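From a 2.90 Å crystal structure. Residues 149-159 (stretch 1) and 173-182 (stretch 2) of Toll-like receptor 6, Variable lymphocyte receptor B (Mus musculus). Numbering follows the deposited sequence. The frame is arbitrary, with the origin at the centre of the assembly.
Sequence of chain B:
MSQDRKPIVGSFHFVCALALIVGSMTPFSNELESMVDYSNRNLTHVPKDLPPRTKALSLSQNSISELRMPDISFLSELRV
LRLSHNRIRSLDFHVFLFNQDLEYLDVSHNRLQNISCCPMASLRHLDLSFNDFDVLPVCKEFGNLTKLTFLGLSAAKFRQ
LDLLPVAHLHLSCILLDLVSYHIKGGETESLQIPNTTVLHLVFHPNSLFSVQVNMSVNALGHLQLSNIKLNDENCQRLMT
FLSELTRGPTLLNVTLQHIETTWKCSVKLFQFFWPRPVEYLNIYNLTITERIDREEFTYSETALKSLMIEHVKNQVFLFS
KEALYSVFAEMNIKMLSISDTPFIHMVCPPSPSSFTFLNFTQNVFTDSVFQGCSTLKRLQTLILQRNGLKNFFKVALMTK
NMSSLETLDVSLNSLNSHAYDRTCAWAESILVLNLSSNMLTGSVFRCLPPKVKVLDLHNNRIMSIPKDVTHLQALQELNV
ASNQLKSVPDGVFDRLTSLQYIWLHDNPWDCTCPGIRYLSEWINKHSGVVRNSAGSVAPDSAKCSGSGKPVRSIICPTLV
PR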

# COMPACT_ATOMS: atom_id res chain seq x y z
N THR B 149 10.49 -47.38 3.28
CA THR B 149 9.58 -46.43 2.64
C THR B 149 10.26 -45.14 2.16
O THR B 149 9.88 -44.55 1.14
N PHE B 150 11.28 -44.71 2.89
CA PHE B 150 12.07 -43.57 2.46
C PHE B 150 13.50 -43.99 2.18
O PHE B 150 14.16 -44.60 3.04
N LEU B 151 13.99 -43.66 0.99
CA LEU B 151 15.36 -43.96 0.60
C LEU B 151 16.05 -42.71 0.07
O LEU B 151 15.55 -42.05 -0.83
N GLY B 152 17.20 -42.38 0.65
CA GLY B 152 17.94 -41.18 0.28
C GLY B 152 19.31 -41.57 -0.20
O GLY B 152 20.05 -42.26 0.50
N LEU B 153 19.66 -41.14 -1.41
CA LEU B 153 20.90 -41.57 -2.03
C LEU B 153 21.65 -40.43 -2.70
O LEU B 153 21.07 -39.38 -3.02
N SER B 154 22.95 -40.63 -2.90
CA SER B 154 23.75 -39.70 -3.69
C SER B 154 24.88 -40.44 -4.38
O SER B 154 25.38 -41.45 -3.89
N ALA B 155 25.30 -39.91 -5.52
CA ALA B 155 26.33 -40.55 -6.30
C ALA B 155 26.85 -39.61 -7.36
O ALA B 155 26.29 -38.53 -7.58
N ALA B 156 27.92 -40.02 -8.03
CA ALA B 156 28.54 -39.24 -9.09
C ALA B 156 28.46 -39.96 -10.45
O ALA B 156 28.73 -39.37 -11.51
N LYS B 157 28.08 -41.23 -10.42
CA LYS B 157 27.95 -42.04 -11.62
C LYS B 157 26.65 -42.82 -11.56
O LYS B 157 26.27 -43.31 -10.51
N PHE B 158 25.99 -42.97 -12.71
CA PHE B 158 24.77 -43.78 -12.76
C PHE B 158 24.73 -44.82 -13.90
O PHE B 158 25.01 -44.50 -15.05
N ARG B 159 24.39 -46.07 -13.56
CA ARG B 159 24.12 -47.08 -14.59
C ARG B 159 22.66 -47.52 -14.52
O ARG B 159 22.04 -47.43 -13.47
N CYS B 173 9.30 -42.16 -0.72
CA CYS B 173 10.22 -41.14 -1.20
C CYS B 173 11.58 -41.71 -1.58
O CYS B 173 12.17 -42.49 -0.84
N ILE B 174 12.03 -41.33 -2.77
CA ILE B 174 13.41 -41.51 -3.20
C ILE B 174 14.03 -40.13 -3.32
O ILE B 174 13.70 -39.35 -4.22
N LEU B 175 14.90 -39.81 -2.39
CA LEU B 175 15.64 -38.57 -2.46
C LEU B 175 16.99 -38.89 -3.08
O LEU B 175 17.68 -39.79 -2.61
N LEU B 176 17.35 -38.16 -4.13
CA LEU B 176 18.57 -38.44 -4.87
C LEU B 176 19.28 -37.15 -5.26
O LEU B 176 18.68 -36.24 -5.83
N ASP B 177 20.57 -37.05 -4.94
CA ASP B 177 21.27 -35.82 -5.24
C ASP B 177 22.48 -36.00 -6.13
O ASP B 177 23.31 -36.89 -5.94
N LEU B 178 22.58 -35.10 -7.09
CA LEU B 178 23.57 -35.12 -8.13
C LEU B 178 24.49 -33.94 -7.91
O LEU B 178 24.91 -33.28 -8.86
N VAL B 179 24.76 -33.62 -6.66
CA VAL B 179 25.68 -32.54 -6.37
C VAL B 179 27.07 -33.00 -6.79
O VAL B 179 27.83 -32.25 -7.40
N SER B 180 27.38 -34.25 -6.47
CA SER B 180 28.69 -34.83 -6.75
C SER B 180 28.93 -35.09 -8.24
O SER B 180 30.02 -35.50 -8.63
N TYR B 181 27.92 -34.85 -9.07
CA TYR B 181 27.91 -35.30 -10.46
C TYR B 181 28.48 -34.32 -11.49
O TYR B 181 28.07 -33.16 -11.56
N HIS B 182 29.40 -34.81 -12.31
CA HIS B 182 29.95 -34.04 -13.41
C HIS B 182 29.66 -34.83 -14.68
O HIS B 182 29.41 -36.03 -14.59

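The strand of residues 150-154 and the strand that begins at Cys-173 run parallel, with 9° between their directions, and the register puts bridged residues on a shared face of the sheet. Five backbone hydrogen bonds fix it, alternating in direction: Cys-173 N to Thr-149 O (3.1 Å), Leu-151 N to Cys-173 O (2.8 Å), Leu-175 N to Leu-151 O (2.8 Å), Leu-153 N to Leu-175 O (2.7 Å) and Asp-177 N to Leu-153 O (3.1 Å). Because bridged residues share a face, side chains sort themselves by pairs: Phe-150 with Cys-173 and Ser-154 with Asp-177 lie on one face, Leu-151 with Ile-174 and Leu-153 with Leu-176 on the other.

The first face is built around an absence. Gly-152, opposite Leu-175, has no side chain, and Phe-150, with chi1 t (174°) and chi2 at 109°, lays its ring along the strand into that space; a CB on Gly-152 would lie 3.3 Å from Phe-150 CE2. The same ring pose serves the partner strand. Phe-150 CD1 meets Cys-173 CB at 3.7 Å, and Phe-150 CZ reaches Leu-175 CB at 4.1 Å, so one aromatic ring spans two successive residues of this face. Cys-173, also t, places SG 5.0 Å from the centroid of the Phe-150 ring, an oblique sulfur-aromatic approach. Leu-175 takes the tp rotamer.

The opposite face is aliphatic and buried. Leu-151 and Leu-176 are both tp, whereas Ile-174 and Leu-153 are both mt. Leu-176 points its CA-to-CB bond to the face, yet its end swings nearer the first stretch: CD1 stands 4.1 Å from Leu-153 CB and 4.0 Å from Phe-158 CE2. That one methyl therefore links the strand pair to the aromatic ring beyond it.

Phe-158 follows the strand in a loop, points toward the second stretch and has the most area covered of any residue in its own stretch. With chi1 m (-56°) and chi2 95°, its ring gathers the far end of the contact. Leu-178 CD1 lies 3.5 Å from Phe-158 CE1, although the Leu-178 CA-to-CB bond points away; chi1 m and an off-well chi2 of -108° bring its end back. Tyr-181, t at chi1, sets CD1 at the edge of the Phe-158 ring, 4.2 Å from CE1. Its ring also lies beside Ala-156, whose O is 3.8 Å from Tyr-181 CD1, while the small Ala-156 CB fits 3.4 Å from Ser-180 O.

Polar side chains here do not join the two stretches by hydrogen bonds. Ser-154 and Asp-177 both adopt p, but Ser-154 OG and Asp-177 OD1 find their partners elsewhere in the structure. Asp-177 OD2 instead accepts a hydrogen bond from Val-179 N at 3.3 Å, tying the carboxylate to the backbone two residues further on. The rule to read is economical: backbone sets the register, a glycine makes room for one ring, and leucine ends bend to meet another.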

# COMPACT_ATOMS: atom_id res chain seq x y z
CB THR B 149 8.38 -46.12 3.56
OG1 THR B 149 7.20 -46.04 2.76
CG2 THR B 149 8.57 -44.82 4.33
CB PHE B 150 12.05 -42.48 3.52
CG PHE B 150 12.95 -41.33 3.21
CD1 PHE B 150 12.41 -40.10 2.86
CD2 PHE B 150 14.33 -41.46 3.29
CE1 PHE B 150 13.23 -39.03 2.58
CE2 PHE B 150 15.16 -40.39 3.01
CZ PHE B 150 14.60 -39.18 2.66
CB LEU B 151 15.38 -45.06 -0.45
CG LEU B 151 16.78 -45.49 -0.89
CD1 LEU B 151 17.67 -45.66 0.32
CD2 LEU B 151 16.70 -46.77 -1.70
CB LEU B 153 20.59 -42.65 -3.07
CG LEU B 153 19.87 -43.85 -2.46
CD1 LEU B 153 19.26 -44.69 -3.54
CD2 LEU B 153 20.86 -44.65 -1.64
CB SER B 154 24.33 -38.59 -2.83
OG SER B 154 25.50 -39.01 -2.16
CB ALA B 155 25.77 -41.80 -6.92
CB ALA B 156 29.98 -38.93 -8.73
CB LYS B 157 29.08 -43.07 -11.70
CG LYS B 157 30.48 -42.54 -11.89
CD LYS B 157 31.38 -43.74 -12.18
CE LYS B 157 32.83 -43.52 -11.76
NZ LYS B 157 33.61 -44.78 -11.96
CB PHE B 158 23.54 -42.87 -12.78
CG PHE B 158 23.50 -41.92 -11.62
CD1 PHE B 158 23.99 -40.63 -11.74
CD2 PHE B 158 22.99 -42.32 -10.39
CE1 PHE B 158 23.96 -39.75 -10.66
CE2 PHE B 158 22.96 -41.45 -9.31
CZ PHE B 158 23.45 -40.17 -9.45
CB ARG B 159 25.07 -48.27 -14.48
CG ARG B 159 26.45 -48.03 -15.06
CD ARG B 159 27.32 -47.25 -14.09
NE ARG B 159 27.25 -47.80 -12.73
CZ ARG B 159 27.87 -48.91 -12.33
NH1 ARG B 159 28.61 -49.61 -13.19
NH2 ARG B 159 27.74 -49.32 -11.07
CB CYS B 173 10.40 -39.99 -0.20
SG CYS B 173 11.18 -38.49 -0.94
CB ILE B 174 13.51 -42.26 -4.55
CG1 ILE B 174 13.00 -43.70 -4.39
CG2 ILE B 174 14.96 -42.28 -5.05
CD1 ILE B 174 13.56 -44.65 -5.40
CB LEU B 175 15.80 -37.95 -1.07
CG LEU B 175 16.72 -36.73 -1.12
CD1 LEU B 175 16.06 -35.60 -1.88
CD2 LEU B 175 17.12 -36.28 0.24
CB LEU B 176 18.23 -39.22 -6.12
CG LEU B 176 19.31 -39.64 -7.09
CD1 LEU B 176 20.51 -40.24 -6.36
CD2 LEU B 176 18.68 -40.65 -8.05
CB ASP B 177 21.68 -35.10 -3.97
CG ASP B 177 22.99 -35.59 -3.44
OD1 ASP B 177 22.96 -36.54 -2.66
OD2 ASP B 177 24.04 -35.02 -3.80
CB LEU B 178 22.86 -34.94 -9.47
CG LEU B 178 21.82 -35.88 -10.09
CD1 LEU B 178 22.44 -36.61 -11.25
CD2 LEU B 178 21.17 -36.84 -9.10
CB VAL B 179 25.67 -32.15 -4.88
CG1 VAL B 179 26.54 -30.95 -4.66
CG2 VAL B 179 24.26 -31.84 -4.44
CB SER B 180 28.86 -36.14 -5.97
OG SER B 180 29.32 -35.90 -4.65
CB TYR B 181 26.49 -35.69 -10.87
CG TYR B 181 26.26 -35.78 -12.36
CD1 TYR B 181 26.20 -37.01 -13.00
CD2 TYR B 181 26.09 -34.63 -13.13
CE1 TYR B 181 25.98 -37.10 -14.36
CE2 TYR B 181 25.88 -34.71 -14.50
CZ TYR B 181 25.83 -35.95 -15.11
OH TYR B 181 25.62 -36.05 -16.47
CB HIS B 182 31.46 -33.83 -13.21
CG HIS B 182 31.82 -33.32 -11.84
ND1 HIS B 182 31.68 -32.00 -11.48
CD2 HIS B 182 32.30 -33.96 -10.75
CE1 HIS B 182 32.06 -31.84 -10.22
NE2 HIS B 182 32.44 -33.02 -9.75